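Local structure of acyl-coenzyme A oxidase acox-1.2 (Caenorhabditis elegans, 5K3J) at residues D47-I52 against N85-R90; S78-Y83 against E102-E107; A202-K207 against G274-P279. The protein catalyses the FAD-dependent, oxygen-consuming desaturation of CoA-linked ascarosides with a five-carbon omega side chain, the first step of their peroxisomal beta-oxidation in pheromone biosynthesis. All coordinates share one frame; numbering follows the deposited sequence.

Contact 1. Residues D47-I52 against N85-R90; sequences DAVSKI and NQLIDR
L87 faces A48, V49 and I52 in the all-helical N-terminal domain of the acyl-CoA oxidase fold, where the short helix 84-87 comes up to helix 36-49 and the turn that follows. The packing is wholly apolar, and the leucine supplies one side of every close pair. Its CG stands anti to the carbonyl carbon (chi1 -62°), which sends the forked end across to the other segment. One prong, CD2, touches A48 CB at 3.6 Å; the single methyl of alanine lets the two backbones come close, with 7.0 Å between the CA atoms of A48 and L87. The other prong, CD1, lies at the looser distance of 4.3 Å from V49 CG2. V49 flanks the leucine and also touches L99 of helix 93-103, so a compact branched residue suits this three-way junction. A type I turn from V49 to I52, with I52 N bonded to V49 O at 2.9 Å, brings I52 round to L87. A hydrogen bond from R41 NH2 to L87 O ties the same two helices through the backbone. I52 and L87 meet tip to tip, the isoleucine methyl CD1 lying 4.0 Å from L87 CD2.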
# COMPACT_ATOMS: atom_id res chain seq x y z
N ASP A 47 -26.97 18.45 -0.40
CA ASP A 47 -28.38 18.43 -0.76
C ASP A 47 -28.62 19.15 -2.07
O ASP A 47 -29.31 18.65 -2.96
CB ASP A 47 -29.23 19.06 0.35
CG ASP A 47 -30.71 19.00 0.05
OD1 ASP A 47 -31.13 18.12 -0.74
OD2 ASP A 47 -31.47 19.83 0.60
N ALA A 48 -28.05 20.34 -2.18
CA ALA A 48 -28.20 21.18 -3.36
C ALA A 48 -27.51 20.55 -4.57
O ALA A 48 -27.95 20.72 -5.70
CB ALA A 48 -27.66 22.57 -3.11
N VAL A 49 -26.42 19.84 -4.31
CA VAL A 49 -25.70 19.13 -5.36
C VAL A 49 -26.54 17.97 -5.88
O VAL A 49 -26.64 17.75 -7.09
CB VAL A 49 -24.33 18.63 -4.86
CG1 VAL A 49 -23.81 17.53 -5.76
CG2 VAL A 49 -23.33 19.77 -4.80
N SER A 50 -27.18 17.25 -4.96
CA SER A 50 -27.99 16.08 -5.32
C SER A 50 -29.16 16.40 -6.24
O SER A 50 -29.75 15.49 -6.84
CB SER A 50 -28.52 15.40 -4.05
OG SER A 50 -29.30 16.30 -3.28
N LYS A 51 -29.51 17.67 -6.37
CA LYS A 51 -30.64 18.07 -7.22
C LYS A 51 -30.19 18.29 -8.66
O LYS A 51 -31.00 18.34 -9.58
CB LYS A 51 -31.29 19.35 -6.67
CG LYS A 51 -30.80 20.62 -7.34
CD LYS A 51 -30.95 21.85 -6.46
CE LYS A 51 -30.40 23.07 -7.18
NZ LYS A 51 -30.17 24.22 -6.27
N ILE A 52 -28.87 18.41 -8.84
CA ILE A 52 -28.29 18.67 -10.15
C ILE A 52 -27.73 17.39 -10.76
O ILE A 52 -26.69 16.89 -10.34
CB ILE A 52 -27.17 19.73 -10.06
CG1 ILE A 52 -27.64 20.92 -9.22
CG2 ILE A 52 -26.73 20.17 -11.45
CD1 ILE A 52 -26.52 21.67 -8.54
N ASN A 85 -21.01 29.57 -8.06
CA ASN A 85 -21.51 30.75 -7.35
C ASN A 85 -22.90 30.55 -6.76
O ASN A 85 -23.34 31.30 -5.89
CB ASN A 85 -21.52 31.96 -8.27
CG ASN A 85 -20.26 32.80 -8.13
OD1 ASN A 85 -19.40 32.50 -7.31
ND2 ASN A 85 -20.16 33.85 -8.94
N GLN A 86 -23.60 29.53 -7.25
CA GLN A 86 -24.90 29.18 -6.70
C GLN A 86 -24.72 28.44 -5.38
O GLN A 86 -25.38 28.74 -4.38
CB GLN A 86 -25.69 28.29 -7.66
CG GLN A 86 -25.93 28.86 -9.04
CD GLN A 86 -26.90 28.00 -9.82
OE1 GLN A 86 -27.70 27.26 -9.24
NE2 GLN A 86 -26.82 28.08 -11.14
N LEU A 87 -23.81 27.47 -5.40
CA LEU A 87 -23.71 26.46 -4.35
C LEU A 87 -22.90 26.89 -3.14
O LEU A 87 -23.21 26.50 -2.01
CB LEU A 87 -23.12 25.18 -4.93
CG LEU A 87 -23.95 24.51 -6.04
CD1 LEU A 87 -23.13 23.51 -6.84
CD2 LEU A 87 -25.18 23.84 -5.45
N ILE A 88 -21.84 27.68 -3.35
CA ILE A 88 -20.99 28.09 -2.23
C ILE A 88 -20.47 29.53 -2.28
O ILE A 88 -20.68 30.26 -3.25
CB ILE A 88 -19.73 27.20 -2.11
CG1 ILE A 88 -18.82 27.39 -3.33
CG2 ILE A 88 -20.08 25.74 -1.89
CD1 ILE A 88 -17.43 26.82 -3.15
N ASP A 89 -19.77 29.90 -1.21
CA ASP A 89 -18.97 31.12 -1.17
C ASP A 89 -17.62 30.81 -1.80
O ASP A 89 -16.79 30.11 -1.21
CB ASP A 89 -18.81 31.60 0.28
CG ASP A 89 -17.93 32.83 0.41
OD1 ASP A 89 -17.71 33.53 -0.60
OD2 ASP A 89 -17.47 33.10 1.54
N ARG A 90 -17.40 31.32 -3.01
CA ARG A 90 -16.26 30.95 -3.84
C ARG A 90 -14.92 31.02 -3.12
O ARG A 90 -14.06 30.15 -3.29
CB ARG A 90 -16.20 31.84 -5.08
CG ARG A 90 -15.01 31.54 -5.99
CD ARG A 90 -14.57 32.77 -6.76
NE ARG A 90 -15.48 33.11 -7.85
CZ ARG A 90 -15.32 34.16 -8.65
NH1 ARG A 90 -14.29 34.98 -8.47
NH2 ARG A 90 -16.19 34.39 -9.62

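Contact 2. Residues S78-Y83 against E102-E107; sequences SILTKY and EVIGYE
L80, on helix 66-82, pushes its branched end against V103 and I104, where helix 93-103 gives way to the loop leading to E107, a buried packing within the all-alpha N-terminal domain of the acyl-CoA oxidase fold. No hydrogen bond joins the two segments, and three aliphatic side chains make the whole contact. L80 CG lies anti to the backbone N (chi1 -175°), carrying the fork out from its helix, and each of its two methyls serves a different neighbour.

Along 102-107, E102 does not touch L80; its OE2 is hydrogen-bonded to T46 OG1 and S611 OG. V103 is the first to meet the leucine, and the two side chains approach tip to tip. L80 CD1 sits before both valine methyls, 4.0 Å from V103 CG1 and equally 4.0 Å from V103 CG2. Valine suits the place because branching at CB sets both methyls close to its backbone, as a blunt surface for L80 CD1. The carbonyl of V103 is bound by K76 NZ and R616 NH2, two cationic groups meeting one oxygen.

I104 has a longer branch, which crosses the leucine at a slant: L80 CD2 rests 3.7 Å from I104 CG1 and 3.9 Å from I104 CD1. The I104 side chain is about 9 Å from a bound ascaroside-CoA and about 12 Å from that of E299, a residue important for substrate specificity, so the packing is probably part of the second shell round the substrate pocket. At G105 the chain leaves helical conformation with a positive phi of 116°; a CB there would jam against the carbonyl oxygen of I104, which explains the glycine. The segment then runs on to E107, whose OE1 forms a salt bridge with K69 NZ while OE2 is hydrogen-bonded to Y417 OH.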
# COMPACT_ATOMS: atom_id res chain seq x y z
N SER A 78 -15.79 21.81 -15.31
CA SER A 78 -16.31 22.91 -16.10
C SER A 78 -17.78 23.15 -15.77
O SER A 78 -18.25 24.28 -15.77
CB SER A 78 -16.15 22.63 -17.60
OG SER A 78 -17.04 21.62 -18.03
N ILE A 79 -18.49 22.07 -15.48
CA ILE A 79 -19.88 22.17 -15.06
C ILE A 79 -19.95 22.75 -13.65
O ILE A 79 -20.73 23.67 -13.38
CB ILE A 79 -20.59 20.80 -15.07
CG1 ILE A 79 -20.53 20.18 -16.46
CG2 ILE A 79 -22.04 20.95 -14.62
CD1 ILE A 79 -21.08 18.78 -16.52
N LEU A 80 -19.13 22.21 -12.75
CA LEU A 80 -19.08 22.64 -11.36
C LEU A 80 -18.74 24.12 -11.24
O LEU A 80 -19.26 24.82 -10.38
CB LEU A 80 -18.06 21.81 -10.59
CG LEU A 80 -17.95 22.03 -9.09
CD1 LEU A 80 -19.27 21.67 -8.42
CD2 LEU A 80 -16.79 21.23 -8.50
N THR A 81 -17.85 24.60 -12.12
CA THR A 81 -17.44 25.99 -12.11
C THR A 81 -18.62 26.91 -12.41
O THR A 81 -18.74 28.00 -11.84
CB THR A 81 -16.30 26.24 -13.12
OG1 THR A 81 -15.16 25.45 -12.75
CG2 THR A 81 -15.91 27.71 -13.15
N LYS A 82 -19.51 26.46 -13.30
CA LYS A 82 -20.72 27.22 -13.61
C LYS A 82 -21.63 27.31 -12.38
O LYS A 82 -22.11 28.38 -12.03
CB LYS A 82 -21.47 26.57 -14.77
CG LYS A 82 -22.98 26.73 -14.69
CD LYS A 82 -23.69 25.94 -15.78
CE LYS A 82 -25.13 25.66 -15.37
NZ LYS A 82 -25.78 26.84 -14.73
N TYR A 83 -21.86 26.17 -11.73
CA TYR A 83 -22.72 26.11 -10.56
C TYR A 83 -22.02 26.59 -9.29
O TYR A 83 -22.61 26.56 -8.21
CB TYR A 83 -23.24 24.69 -10.34
CG TYR A 83 -24.31 24.24 -11.32
CD1 TYR A 83 -25.60 24.74 -11.25
CD2 TYR A 83 -24.02 23.29 -12.30
CE1 TYR A 83 -26.58 24.32 -12.14
CE2 TYR A 83 -24.99 22.87 -13.19
CZ TYR A 83 -26.27 23.38 -13.10
OH TYR A 83 -27.24 22.97 -13.99
N GLU A 102 -16.42 16.13 -2.95
CA GLU A 102 -17.64 15.37 -3.17
C GLU A 102 -17.98 15.24 -4.65
O GLU A 102 -18.08 14.13 -5.16
CB GLU A 102 -18.83 16.01 -2.44
CG GLU A 102 -20.15 15.34 -2.79
CD GLU A 102 -21.28 15.77 -1.88
OE1 GLU A 102 -22.25 16.40 -2.37
OE2 GLU A 102 -21.22 15.47 -0.67
N VAL A 103 -18.16 16.37 -5.33
CA VAL A 103 -18.55 16.35 -6.74
C VAL A 103 -17.44 15.77 -7.62
O VAL A 103 -17.65 14.78 -8.32
CB VAL A 103 -18.90 17.75 -7.25
CG1 VAL A 103 -19.25 17.70 -8.73
CG2 VAL A 103 -20.06 18.32 -6.45
N ILE A 104 -16.26 16.38 -7.59
CA ILE A 104 -15.16 15.91 -8.42
C ILE A 104 -14.55 14.61 -7.90
O ILE A 104 -14.56 13.59 -8.59
CB ILE A 104 -14.04 16.97 -8.54
CG1 ILE A 104 -14.61 18.30 -9.04
CG2 ILE A 104 -12.96 16.50 -9.49
CD1 ILE A 104 -15.10 18.29 -10.48
N GLY A 105 -14.00 14.66 -6.69
CA GLY A 105 -13.35 13.50 -6.13
C GLY A 105 -11.86 13.73 -5.91
O GLY A 105 -11.39 14.87 -5.96
N TYR A 106 -11.13 12.65 -5.70
CA TYR A 106 -9.73 12.75 -5.34
C TYR A 106 -8.79 12.47 -6.52
O TYR A 106 -7.61 12.79 -6.45
CB TYR A 106 -9.40 11.78 -4.21
CG TYR A 106 -10.35 11.83 -3.03
CD1 TYR A 106 -10.90 13.02 -2.59
CD2 TYR A 106 -10.68 10.66 -2.35
CE1 TYR A 106 -11.76 13.05 -1.50
CE2 TYR A 106 -11.53 10.68 -1.27
CZ TYR A 106 -12.07 11.88 -0.85
OH TYR A 106 -12.92 11.92 0.23
N GLU A 107 -9.32 11.91 -7.60
CA GLU A 107 -8.47 11.37 -8.66
C GLU A 107 -7.90 12.44 -9.60
O GLU A 107 -7.08 12.12 -10.47
CB GLU A 107 -9.25 10.34 -9.46
CG GLU A 107 -9.95 9.32 -8.59
CD GLU A 107 -10.26 8.03 -9.32
OE1 GLU A 107 -9.61 7.77 -10.36
OE2 GLU A 107 -11.15 7.29 -8.86

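Contact 3. Residues A202-K207 against G274-P279; sequences AELIIK and GTYVKP
L204, on strand 197-205, and I206 just along the chain point toward Y276 and G274, which belong to the beta hairpin formed by strands 269-270 and 276-277. No backbone pairing links the two segments; apolar side chains from the larger sheet of the middle beta domain pack on the hairpin and on one of its carbonyl oxygens.

Alternation along the strand decides which residues take part. A202 makes no contact with 274-279, and E203 turns to the opposite side from L204. L204 is the first to meet the hairpin segment. Its CG lies anti to the backbone N (chi1 178°), and the branch CD2 reaches the tyrosine, 3.7 Å from Y276 CE1 and 3.9 Å from Y276 CD1. The approach to the ring is slanted, and the buried leucine gives the aromatic carbons an apolar neighbour. The polar end of the same tyrosine is satisfied separately, its OH hydrogen-bonded to H214 NE2.

I205 turns to the other side and packs on T164 and V166. I206 again faces the hairpin, and its two branches divide the work. CD1, at the end of the longer branch, lies 3.8 Å from Y276 CB, the two side chains crossing at about a right angle. CG2 rests 3.6 Å from G274 O, a van der Waals contact. G274 has a phi of 96°, at which a CB would be jammed against the preceding carbonyl oxygen; this backbone shape accounts for the glycine.

The Y276 side chain is about 7 Å from that of I284, a substrate-binding residue that P279 touches. V270 on strand 269-270 touches L204, I206 and Y276 alike, while Y211 of strand 210-219 brings its ring to that of Y276 with the planes about 30° apart. Strand 197-205 itself runs between strands 164-168, parallel to it, and 210-219, antiparallel to it.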
# COMPACT_ATOMS: atom_id res chain seq x y z
N ALA A 202 13.10 28.54 -10.67
CA ALA A 202 14.39 28.50 -11.36
C ALA A 202 15.49 29.18 -10.56
O ALA A 202 15.24 30.05 -9.74
CB ALA A 202 14.27 29.15 -12.73
N GLU A 203 16.73 28.75 -10.80
CA GLU A 203 17.88 29.35 -10.16
C GLU A 203 18.14 30.75 -10.72
O GLU A 203 18.27 30.93 -11.93
CB GLU A 203 19.11 28.47 -10.35
CG GLU A 203 20.35 28.95 -9.64
CD GLU A 203 20.28 28.75 -8.14
OE1 GLU A 203 19.57 27.82 -7.69
OE2 GLU A 203 20.92 29.53 -7.40
N LEU A 204 18.20 31.74 -9.83
CA LEU A 204 18.33 33.14 -10.26
C LEU A 204 19.79 33.51 -10.52
O LEU A 204 20.65 33.36 -9.65
CB LEU A 204 17.73 34.07 -9.21
CG LEU A 204 17.85 35.57 -9.51
CD1 LEU A 204 17.33 35.90 -10.90
CD2 LEU A 204 17.12 36.38 -8.45
N ILE A 205 20.05 34.01 -11.72
CA ILE A 205 21.40 34.39 -12.13
C ILE A 205 21.48 35.84 -12.59
O ILE A 205 20.78 36.25 -13.52
CB ILE A 205 21.91 33.48 -13.27
CG1 ILE A 205 21.88 32.01 -12.85
CG2 ILE A 205 23.31 33.89 -13.70
CD1 ILE A 205 22.26 31.04 -13.95
N ILE A 206 22.33 36.62 -11.94
CA ILE A 206 22.51 38.03 -12.28
C ILE A 206 23.98 38.31 -12.60
O ILE A 206 24.81 38.43 -11.69
CB ILE A 206 22.00 38.94 -11.14
CG1 ILE A 206 20.47 38.89 -11.06
CG2 ILE A 206 22.46 40.38 -11.33
CD1 ILE A 206 19.90 39.40 -9.76
N LYS A 207 24.28 38.40 -13.90
CA LYS A 207 25.64 38.55 -14.43
C LYS A 207 26.65 37.72 -13.63
O LYS A 207 27.46 38.27 -12.88
CB LYS A 207 26.05 40.02 -14.47
CG LYS A 207 25.05 40.93 -15.18
CD LYS A 207 24.78 40.46 -16.61
CE LYS A 207 23.75 41.35 -17.30
NZ LYS A 207 23.48 40.92 -18.70
N GLY A 274 19.42 45.53 -12.49
CA GLY A 274 19.95 44.26 -12.03
C GLY A 274 20.23 44.21 -10.54
O GLY A 274 20.70 43.19 -10.04
N THR A 275 19.95 45.30 -9.84
CA THR A 275 20.12 45.34 -8.39
C THR A 275 19.20 44.34 -7.72
O THR A 275 17.98 44.40 -7.87
CB THR A 275 19.83 46.74 -7.82
OG1 THR A 275 20.83 47.66 -8.26
CG2 THR A 275 19.82 46.71 -6.29
N TYR A 276 19.79 43.40 -6.98
CA TYR A 276 19.01 42.41 -6.27
C TYR A 276 18.80 42.80 -4.81
O TYR A 276 19.76 43.11 -4.09
CB TYR A 276 19.66 41.03 -6.35
CG TYR A 276 18.91 39.97 -5.58
CD1 TYR A 276 17.75 39.40 -6.09
CD2 TYR A 276 19.36 39.55 -4.33
CE1 TYR A 276 17.05 38.44 -5.37
CE2 TYR A 276 18.67 38.59 -3.61
CZ TYR A 276 17.52 38.04 -4.14
OH TYR A 276 16.84 37.08 -3.42
N VAL A 277 17.55 42.77 -4.37
CA VAL A 277 17.22 43.10 -2.99
C VAL A 277 16.84 41.84 -2.22
O VAL A 277 15.80 41.24 -2.47
CB VAL A 277 16.07 44.12 -2.93
CG1 VAL A 277 15.75 44.47 -1.48
CG2 VAL A 277 16.44 45.37 -3.73
N LYS A 278 17.70 41.45 -1.28
CA LYS A 278 17.50 40.26 -0.47
C LYS A 278 16.16 40.28 0.24
O LYS A 278 15.72 41.33 0.70
CB LYS A 278 18.62 40.11 0.57
CG LYS A 278 20.00 39.86 0.01
CD LYS A 278 20.74 41.15 -0.29
CE LYS A 278 22.17 40.87 -0.69
NZ LYS A 278 22.92 42.12 -1.03
N PRO A 279 15.50 39.12 0.34
CA PRO A 279 14.28 39.01 1.14
C PRO A 279 14.60 38.86 2.63
O PRO A 279 15.64 38.29 2.96
CB PRO A 279 13.61 37.75 0.59
CG PRO A 279 14.75 36.92 0.11
CD PRO A 279 15.77 37.89 -0.43

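How the contacts relate
Contacts 1 and 2 form one continuous hydrophobic region of the N-terminal helical domain, with centres 11 Å apart and segments that alternate along the chain. They meet directly: I52 CG2 lies 3.6 Å from Y83 CZ, and V49 CG1 lies 3.9 Å from V103 CG2. L55 and L99 each touch residues of both contacts. Contact 3 is separate, in the beta domain, its centre 46 Å from that of contact 1 and 40 Å from that of contact 2. Contacts 2 and 3 each lie near, but not at, a bound ascaroside-CoA: about 9 Å from the side chain of I104 and about 13 Å from that of Y276, whereas contact 1 lies away from the known sites.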